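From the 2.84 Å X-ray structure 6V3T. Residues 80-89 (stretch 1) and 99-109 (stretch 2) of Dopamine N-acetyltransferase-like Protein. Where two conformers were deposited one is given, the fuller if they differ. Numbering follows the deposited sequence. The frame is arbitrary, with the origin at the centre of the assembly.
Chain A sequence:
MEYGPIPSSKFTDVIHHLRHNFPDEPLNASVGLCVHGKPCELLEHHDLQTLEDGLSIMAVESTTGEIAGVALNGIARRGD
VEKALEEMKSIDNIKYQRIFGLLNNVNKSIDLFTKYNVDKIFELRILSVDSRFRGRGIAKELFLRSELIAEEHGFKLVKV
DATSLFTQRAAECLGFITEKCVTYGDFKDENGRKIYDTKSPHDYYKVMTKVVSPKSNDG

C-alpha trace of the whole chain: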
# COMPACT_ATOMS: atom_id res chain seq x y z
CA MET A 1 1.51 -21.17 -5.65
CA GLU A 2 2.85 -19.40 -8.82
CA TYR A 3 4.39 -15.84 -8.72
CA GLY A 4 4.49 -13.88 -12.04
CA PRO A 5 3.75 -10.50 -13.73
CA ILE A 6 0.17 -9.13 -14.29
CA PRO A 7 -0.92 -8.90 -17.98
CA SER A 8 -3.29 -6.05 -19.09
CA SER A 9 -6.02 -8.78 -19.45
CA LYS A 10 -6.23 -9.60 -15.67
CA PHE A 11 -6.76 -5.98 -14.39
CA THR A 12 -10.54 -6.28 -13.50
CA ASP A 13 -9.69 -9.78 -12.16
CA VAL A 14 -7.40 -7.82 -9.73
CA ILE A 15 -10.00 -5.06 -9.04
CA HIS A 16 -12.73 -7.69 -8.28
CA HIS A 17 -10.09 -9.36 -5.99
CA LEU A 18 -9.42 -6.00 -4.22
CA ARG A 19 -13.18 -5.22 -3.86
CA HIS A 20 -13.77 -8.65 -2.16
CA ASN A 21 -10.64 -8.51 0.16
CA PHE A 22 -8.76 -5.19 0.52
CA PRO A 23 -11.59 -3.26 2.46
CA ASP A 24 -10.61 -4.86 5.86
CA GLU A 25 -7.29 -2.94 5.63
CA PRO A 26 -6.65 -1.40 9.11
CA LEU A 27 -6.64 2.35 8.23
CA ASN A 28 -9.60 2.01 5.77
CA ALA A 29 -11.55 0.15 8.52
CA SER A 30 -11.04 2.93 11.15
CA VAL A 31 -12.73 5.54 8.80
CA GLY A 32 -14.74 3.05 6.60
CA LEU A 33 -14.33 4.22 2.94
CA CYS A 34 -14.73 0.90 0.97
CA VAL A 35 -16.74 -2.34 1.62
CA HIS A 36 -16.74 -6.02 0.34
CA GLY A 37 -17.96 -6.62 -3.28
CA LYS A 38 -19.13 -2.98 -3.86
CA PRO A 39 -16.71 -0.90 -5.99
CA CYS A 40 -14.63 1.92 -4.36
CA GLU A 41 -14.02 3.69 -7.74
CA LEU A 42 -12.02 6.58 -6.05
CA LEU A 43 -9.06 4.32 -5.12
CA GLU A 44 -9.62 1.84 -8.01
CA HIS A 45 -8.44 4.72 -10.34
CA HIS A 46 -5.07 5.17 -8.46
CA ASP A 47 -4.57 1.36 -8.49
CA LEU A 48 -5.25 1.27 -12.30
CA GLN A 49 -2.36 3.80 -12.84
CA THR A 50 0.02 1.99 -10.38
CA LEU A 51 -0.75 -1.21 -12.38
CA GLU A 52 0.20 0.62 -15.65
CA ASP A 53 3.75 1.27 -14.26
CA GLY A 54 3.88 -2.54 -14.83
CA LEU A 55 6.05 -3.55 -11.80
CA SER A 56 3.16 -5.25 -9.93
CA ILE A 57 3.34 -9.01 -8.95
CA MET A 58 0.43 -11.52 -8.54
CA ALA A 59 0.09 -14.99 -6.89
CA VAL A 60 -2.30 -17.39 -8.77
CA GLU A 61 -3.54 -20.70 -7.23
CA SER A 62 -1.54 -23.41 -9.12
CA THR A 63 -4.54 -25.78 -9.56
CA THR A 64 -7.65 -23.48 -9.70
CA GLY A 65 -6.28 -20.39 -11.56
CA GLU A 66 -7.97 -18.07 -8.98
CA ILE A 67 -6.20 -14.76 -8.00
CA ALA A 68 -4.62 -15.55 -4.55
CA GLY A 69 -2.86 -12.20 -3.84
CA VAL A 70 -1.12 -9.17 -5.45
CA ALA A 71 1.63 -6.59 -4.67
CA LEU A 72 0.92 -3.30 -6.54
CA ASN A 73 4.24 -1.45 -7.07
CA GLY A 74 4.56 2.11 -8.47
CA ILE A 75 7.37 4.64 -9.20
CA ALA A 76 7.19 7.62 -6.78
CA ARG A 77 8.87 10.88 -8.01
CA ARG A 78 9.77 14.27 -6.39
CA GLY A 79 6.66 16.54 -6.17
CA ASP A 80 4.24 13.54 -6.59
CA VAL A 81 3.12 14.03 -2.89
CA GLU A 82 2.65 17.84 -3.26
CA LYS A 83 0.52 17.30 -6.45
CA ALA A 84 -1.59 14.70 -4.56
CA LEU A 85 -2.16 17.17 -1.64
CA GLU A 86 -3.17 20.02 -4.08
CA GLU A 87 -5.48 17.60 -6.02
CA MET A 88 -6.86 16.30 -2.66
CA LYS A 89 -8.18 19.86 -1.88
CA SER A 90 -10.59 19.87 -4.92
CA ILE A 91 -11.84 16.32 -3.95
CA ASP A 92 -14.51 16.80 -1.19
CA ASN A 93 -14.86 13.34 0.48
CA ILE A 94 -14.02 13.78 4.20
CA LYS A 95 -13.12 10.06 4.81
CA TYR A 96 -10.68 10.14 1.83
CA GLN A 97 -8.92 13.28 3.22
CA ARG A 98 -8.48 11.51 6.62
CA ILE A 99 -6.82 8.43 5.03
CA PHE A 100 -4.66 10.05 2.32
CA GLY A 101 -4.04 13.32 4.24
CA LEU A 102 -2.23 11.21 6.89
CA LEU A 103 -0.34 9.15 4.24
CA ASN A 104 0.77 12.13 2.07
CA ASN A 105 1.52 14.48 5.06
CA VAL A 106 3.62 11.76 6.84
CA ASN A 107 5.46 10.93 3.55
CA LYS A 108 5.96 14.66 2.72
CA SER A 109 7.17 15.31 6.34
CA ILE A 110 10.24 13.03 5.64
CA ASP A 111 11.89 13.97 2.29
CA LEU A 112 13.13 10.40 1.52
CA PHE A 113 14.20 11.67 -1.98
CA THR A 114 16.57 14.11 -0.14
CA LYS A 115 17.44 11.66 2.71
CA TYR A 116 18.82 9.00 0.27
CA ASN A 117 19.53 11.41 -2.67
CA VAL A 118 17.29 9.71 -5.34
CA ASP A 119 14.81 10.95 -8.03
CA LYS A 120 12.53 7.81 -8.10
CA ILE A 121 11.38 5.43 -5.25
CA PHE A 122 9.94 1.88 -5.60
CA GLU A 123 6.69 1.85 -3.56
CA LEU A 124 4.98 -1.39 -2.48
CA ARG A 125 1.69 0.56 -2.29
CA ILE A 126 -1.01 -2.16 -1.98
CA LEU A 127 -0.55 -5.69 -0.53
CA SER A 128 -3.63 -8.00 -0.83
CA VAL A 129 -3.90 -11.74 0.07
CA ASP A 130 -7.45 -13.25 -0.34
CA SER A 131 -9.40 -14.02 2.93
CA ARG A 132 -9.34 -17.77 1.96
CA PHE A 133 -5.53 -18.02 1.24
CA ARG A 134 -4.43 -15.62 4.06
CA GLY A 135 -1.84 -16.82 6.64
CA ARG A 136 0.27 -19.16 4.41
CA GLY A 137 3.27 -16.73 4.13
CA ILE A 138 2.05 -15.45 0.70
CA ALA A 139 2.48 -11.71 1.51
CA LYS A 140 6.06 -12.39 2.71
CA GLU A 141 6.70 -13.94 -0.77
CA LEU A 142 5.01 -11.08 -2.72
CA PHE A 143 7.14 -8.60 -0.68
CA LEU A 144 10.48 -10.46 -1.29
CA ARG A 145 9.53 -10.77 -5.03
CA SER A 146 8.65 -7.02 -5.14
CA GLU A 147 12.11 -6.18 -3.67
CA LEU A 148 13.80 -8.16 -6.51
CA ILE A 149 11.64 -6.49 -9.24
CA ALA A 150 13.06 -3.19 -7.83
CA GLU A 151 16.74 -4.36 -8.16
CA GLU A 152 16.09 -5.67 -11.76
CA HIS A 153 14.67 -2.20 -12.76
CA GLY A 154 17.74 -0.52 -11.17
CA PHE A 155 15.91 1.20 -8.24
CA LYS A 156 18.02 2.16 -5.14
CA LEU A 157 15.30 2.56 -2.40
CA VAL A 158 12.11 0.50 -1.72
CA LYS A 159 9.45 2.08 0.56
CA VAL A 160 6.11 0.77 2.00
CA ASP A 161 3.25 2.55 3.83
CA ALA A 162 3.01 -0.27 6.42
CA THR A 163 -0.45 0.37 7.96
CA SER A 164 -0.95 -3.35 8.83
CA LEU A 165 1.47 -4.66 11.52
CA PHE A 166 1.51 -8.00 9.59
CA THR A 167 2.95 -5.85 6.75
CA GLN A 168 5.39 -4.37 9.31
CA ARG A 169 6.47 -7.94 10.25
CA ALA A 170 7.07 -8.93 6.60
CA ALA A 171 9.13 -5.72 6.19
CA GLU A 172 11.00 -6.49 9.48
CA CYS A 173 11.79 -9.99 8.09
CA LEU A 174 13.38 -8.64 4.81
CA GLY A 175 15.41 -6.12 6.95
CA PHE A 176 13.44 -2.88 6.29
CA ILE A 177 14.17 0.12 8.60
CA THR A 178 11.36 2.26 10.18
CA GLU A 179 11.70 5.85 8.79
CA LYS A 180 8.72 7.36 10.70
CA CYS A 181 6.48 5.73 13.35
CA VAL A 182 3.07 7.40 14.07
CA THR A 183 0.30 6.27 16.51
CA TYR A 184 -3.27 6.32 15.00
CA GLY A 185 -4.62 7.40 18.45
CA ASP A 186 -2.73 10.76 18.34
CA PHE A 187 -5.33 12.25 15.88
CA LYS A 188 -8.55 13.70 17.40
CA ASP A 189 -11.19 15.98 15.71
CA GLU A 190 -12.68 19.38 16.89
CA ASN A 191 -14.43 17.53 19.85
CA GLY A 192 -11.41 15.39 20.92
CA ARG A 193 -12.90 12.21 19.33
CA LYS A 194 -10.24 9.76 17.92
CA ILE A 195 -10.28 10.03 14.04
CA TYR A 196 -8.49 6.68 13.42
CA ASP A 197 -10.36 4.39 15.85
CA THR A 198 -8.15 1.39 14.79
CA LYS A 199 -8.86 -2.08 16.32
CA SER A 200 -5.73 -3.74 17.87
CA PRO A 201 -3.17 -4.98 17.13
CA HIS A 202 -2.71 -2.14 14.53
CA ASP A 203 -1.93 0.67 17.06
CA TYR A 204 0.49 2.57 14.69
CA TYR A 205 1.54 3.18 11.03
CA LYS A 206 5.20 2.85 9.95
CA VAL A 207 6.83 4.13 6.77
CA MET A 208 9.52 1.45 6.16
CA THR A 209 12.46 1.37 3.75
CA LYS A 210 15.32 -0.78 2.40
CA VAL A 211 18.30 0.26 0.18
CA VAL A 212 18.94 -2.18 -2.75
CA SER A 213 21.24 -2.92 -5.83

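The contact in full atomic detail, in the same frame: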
# COMPACT_ATOMS: atom_id res chain seq x y z
N ASP A 80 5.44 14.41 -6.49
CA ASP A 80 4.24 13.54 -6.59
C ASP A 80 3.32 13.81 -5.39
O ASP A 80 2.11 14.01 -5.61
CB ASP A 80 4.61 12.06 -6.67
CG ASP A 80 5.09 11.62 -8.04
OD1 ASP A 80 5.19 12.48 -8.93
OD2 ASP A 80 5.37 10.42 -8.21
N VAL A 81 3.88 13.82 -4.17
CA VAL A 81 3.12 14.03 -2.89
C VAL A 81 2.40 15.37 -2.95
O VAL A 81 1.17 15.40 -2.67
CB VAL A 81 4.02 14.00 -1.64
CG1 VAL A 81 3.61 12.90 -0.70
CG2 VAL A 81 5.51 13.91 -1.97
N GLU A 82 3.14 16.43 -3.26
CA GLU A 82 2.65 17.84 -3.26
C GLU A 82 1.49 17.99 -4.24
O GLU A 82 0.56 18.72 -3.90
CB GLU A 82 3.76 18.80 -3.67
CG GLU A 82 4.81 19.04 -2.62
CD GLU A 82 5.76 17.91 -2.25
OE1 GLU A 82 6.55 18.09 -1.33
OE2 GLU A 82 5.71 16.88 -2.89
N LYS A 83 1.58 17.35 -5.41
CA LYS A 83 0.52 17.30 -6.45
C LYS A 83 -0.74 16.65 -5.87
O LYS A 83 -1.86 17.16 -6.11
CB LYS A 83 0.97 16.47 -7.66
CG LYS A 83 1.56 17.25 -8.82
CD LYS A 83 3.02 16.97 -9.14
CE LYS A 83 3.87 18.21 -8.99
NZ LYS A 83 5.25 18.04 -9.50
N ALA A 84 -0.54 15.54 -5.16
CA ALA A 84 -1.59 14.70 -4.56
C ALA A 84 -2.32 15.50 -3.47
O ALA A 84 -3.55 15.35 -3.36
CB ALA A 84 -0.98 13.44 -4.01
N LEU A 85 -1.59 16.32 -2.72
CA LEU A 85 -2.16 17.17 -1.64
C LEU A 85 -2.97 18.33 -2.24
O LEU A 85 -4.03 18.64 -1.67
CB LEU A 85 -1.03 17.66 -0.74
CG LEU A 85 -0.43 16.60 0.19
CD1 LEU A 85 0.68 17.18 1.05
CD2 LEU A 85 -1.50 15.98 1.07
N GLU A 86 -2.48 18.94 -3.33
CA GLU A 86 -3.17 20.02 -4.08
C GLU A 86 -4.44 19.44 -4.72
O GLU A 86 -5.52 20.07 -4.62
CB GLU A 86 -2.24 20.61 -5.14
CG GLU A 86 -2.62 22.01 -5.62
CD GLU A 86 -2.51 23.12 -4.59
OE1 GLU A 86 -1.43 23.74 -4.48
OE2 GLU A 86 -3.51 23.38 -3.90
N GLU A 87 -4.33 18.27 -5.36
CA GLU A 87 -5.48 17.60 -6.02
C GLU A 87 -6.51 17.19 -4.96
O GLU A 87 -7.71 17.28 -5.24
CB GLU A 87 -5.04 16.37 -6.80
CG GLU A 87 -5.32 16.50 -8.28
CD GLU A 87 -4.73 15.37 -9.11
OE1 GLU A 87 -5.42 14.35 -9.28
OE2 GLU A 87 -3.58 15.52 -9.57
N MET A 88 -6.02 16.76 -3.80
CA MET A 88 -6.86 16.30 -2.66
C MET A 88 -7.79 17.42 -2.19
O MET A 88 -8.85 17.09 -1.65
CB MET A 88 -5.97 15.90 -1.49
CG MET A 88 -6.48 14.72 -0.71
SD MET A 88 -5.27 14.20 0.52
CE MET A 88 -5.38 15.59 1.66
N LYS A 89 -7.39 18.68 -2.32
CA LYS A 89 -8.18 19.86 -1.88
C LYS A 89 -9.49 19.92 -2.68
O LYS A 89 -10.55 20.10 -2.05
CB LYS A 89 -7.39 21.16 -2.08
CG LYS A 89 -6.19 21.35 -1.17
CD LYS A 89 -5.44 22.62 -1.51
CE LYS A 89 -4.15 22.82 -0.74
NZ LYS A 89 -3.55 24.14 -1.04
N ILE A 99 -7.77 9.48 5.46
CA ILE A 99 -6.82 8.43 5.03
C ILE A 99 -5.60 9.09 4.38
O ILE A 99 -4.51 9.02 4.95
CB ILE A 99 -7.47 7.42 4.08
CG1 ILE A 99 -8.59 6.62 4.76
CG2 ILE A 99 -6.41 6.51 3.49
CD1 ILE A 99 -9.16 5.50 3.91
N PHE A 100 -5.79 9.69 3.21
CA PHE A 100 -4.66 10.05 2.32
C PHE A 100 -3.97 11.33 2.79
O PHE A 100 -2.79 11.54 2.44
CB PHE A 100 -5.17 10.14 0.89
CG PHE A 100 -5.46 8.79 0.30
CD1 PHE A 100 -4.44 7.90 0.06
CD2 PHE A 100 -6.73 8.39 0.00
CE1 PHE A 100 -4.68 6.65 -0.48
CE2 PHE A 100 -6.98 7.14 -0.56
CZ PHE A 100 -5.95 6.28 -0.79
N GLY A 101 -4.66 12.15 3.57
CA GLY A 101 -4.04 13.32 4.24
C GLY A 101 -2.92 12.87 5.14
O GLY A 101 -1.82 13.43 5.02
N LEU A 102 -3.20 11.87 5.98
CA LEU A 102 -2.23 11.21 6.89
C LEU A 102 -1.07 10.65 6.07
O LEU A 102 0.09 10.99 6.36
CB LEU A 102 -2.94 10.08 7.65
CG LEU A 102 -2.03 9.20 8.51
CD1 LEU A 102 -1.44 10.01 9.66
CD2 LEU A 102 -2.78 7.99 9.04
N LEU A 103 -1.37 9.81 5.08
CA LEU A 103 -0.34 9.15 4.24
C LEU A 103 0.57 10.22 3.61
O LEU A 103 1.80 10.16 3.82
CB LEU A 103 -1.03 8.28 3.19
CG LEU A 103 -1.76 7.06 3.75
CD1 LEU A 103 -2.28 6.18 2.64
CD2 LEU A 103 -0.86 6.24 4.67
N ASN A 104 -0.01 11.17 2.88
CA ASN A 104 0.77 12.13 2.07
C ASN A 104 1.51 13.10 3.00
O ASN A 104 2.70 13.34 2.77
CB ASN A 104 -0.11 12.75 0.99
CG ASN A 104 -0.52 11.74 -0.07
OD1 ASN A 104 0.26 11.39 -0.95
ND2 ASN A 104 -1.75 11.25 -0.00
N ASN A 105 0.86 13.60 4.06
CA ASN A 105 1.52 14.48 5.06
C ASN A 105 2.74 13.76 5.63
O ASN A 105 3.85 14.30 5.53
CB ASN A 105 0.58 14.90 6.20
CG ASN A 105 -0.34 16.03 5.80
OD1 ASN A 105 -0.30 16.51 4.67
ND2 ASN A 105 -1.18 16.47 6.74
N VAL A 106 2.54 12.57 6.20
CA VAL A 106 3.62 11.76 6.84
C VAL A 106 4.77 11.62 5.83
O VAL A 106 5.93 11.93 6.19
CB VAL A 106 3.13 10.38 7.31
CG1 VAL A 106 4.29 9.49 7.73
CG2 VAL A 106 2.12 10.50 8.44
N ASN A 107 4.45 11.15 4.62
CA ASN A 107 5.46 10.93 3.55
C ASN A 107 6.18 12.25 3.30
O ASN A 107 7.42 12.28 3.43
CB ASN A 107 4.82 10.36 2.29
CG ASN A 107 4.93 8.85 2.24
OD1 ASN A 107 5.91 8.32 1.72
ND2 ASN A 107 3.95 8.16 2.80
N LYS A 108 5.42 13.31 3.01
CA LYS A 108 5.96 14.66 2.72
C LYS A 108 6.88 15.10 3.87
O LYS A 108 7.98 15.57 3.59
CB LYS A 108 4.81 15.63 2.45
CG LYS A 108 5.22 16.98 1.90
CD LYS A 108 5.28 17.99 2.98
CE LYS A 108 6.35 19.04 2.81
NZ LYS A 108 5.96 20.03 1.79
N SER A 109 6.48 14.85 5.12
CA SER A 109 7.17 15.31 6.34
C SER A 109 8.52 14.61 6.52
O SER A 109 9.23 15.02 7.45
CB SER A 109 6.31 15.12 7.56
OG SER A 109 6.29 13.77 7.98

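Two helices pack here in a roughly antiparallel pair, held by van der Waals contacts and one long salt bridge, with no hydrogen bond between them. Their axes cross at 149° and come within 9.7 Å. The contact is modest, burying 411 Å² summed over both sides.

The nearest CA atoms across the contact are those of Val81 and Asn104, 5.8 Å apart. Both side chains point toward the opposing helix. Val81 CG1 lies 3.6 Å from Asn104 O and 4.1 Å from Asn107 CB. The short, branched valine makes these contacts close to its own backbone.

Asn104 is polar, yet it sits in the middle of the contact. Its amide is tied back to its own helix: Asn104 ND2 donates to Phe100 O at 2.7 Å. Asn104 CB lies 3.5 Å from Leu85 CD2, and Asn104 OD1 3.9 Å from Ala84 CB. The small Ala84 points toward the other helix and takes up little room.

The CA-to-CB bond of Leu85 points sideways, but its end comes nearer. Its longer side chain lets CD1 reach Asn105 OD1 at 3.8 Å.

Farther along, Met88 points toward the second helix. Met88 SD is 4.1 Å from Phe100 CB, while Met88 CE lies 3.7 Å from Gly101 CA. Gly101 has no side chain and meets the methyl group with its CA. The CA-to-CB bond of Phe100 points toward the first helix, but the end of the side chain leads away from it.

At the other end, Glu82 and Lys108 form the salt bridge. Glu82 OE1 is 3.7 Å from Lys108 NZ, a long separation for such a pair. Glu82 OE1 is also 3.7 Å from Lys108 CG, so the lysine chain curves past Glu82 OE1. Flexible charged side chains suit this more open edge.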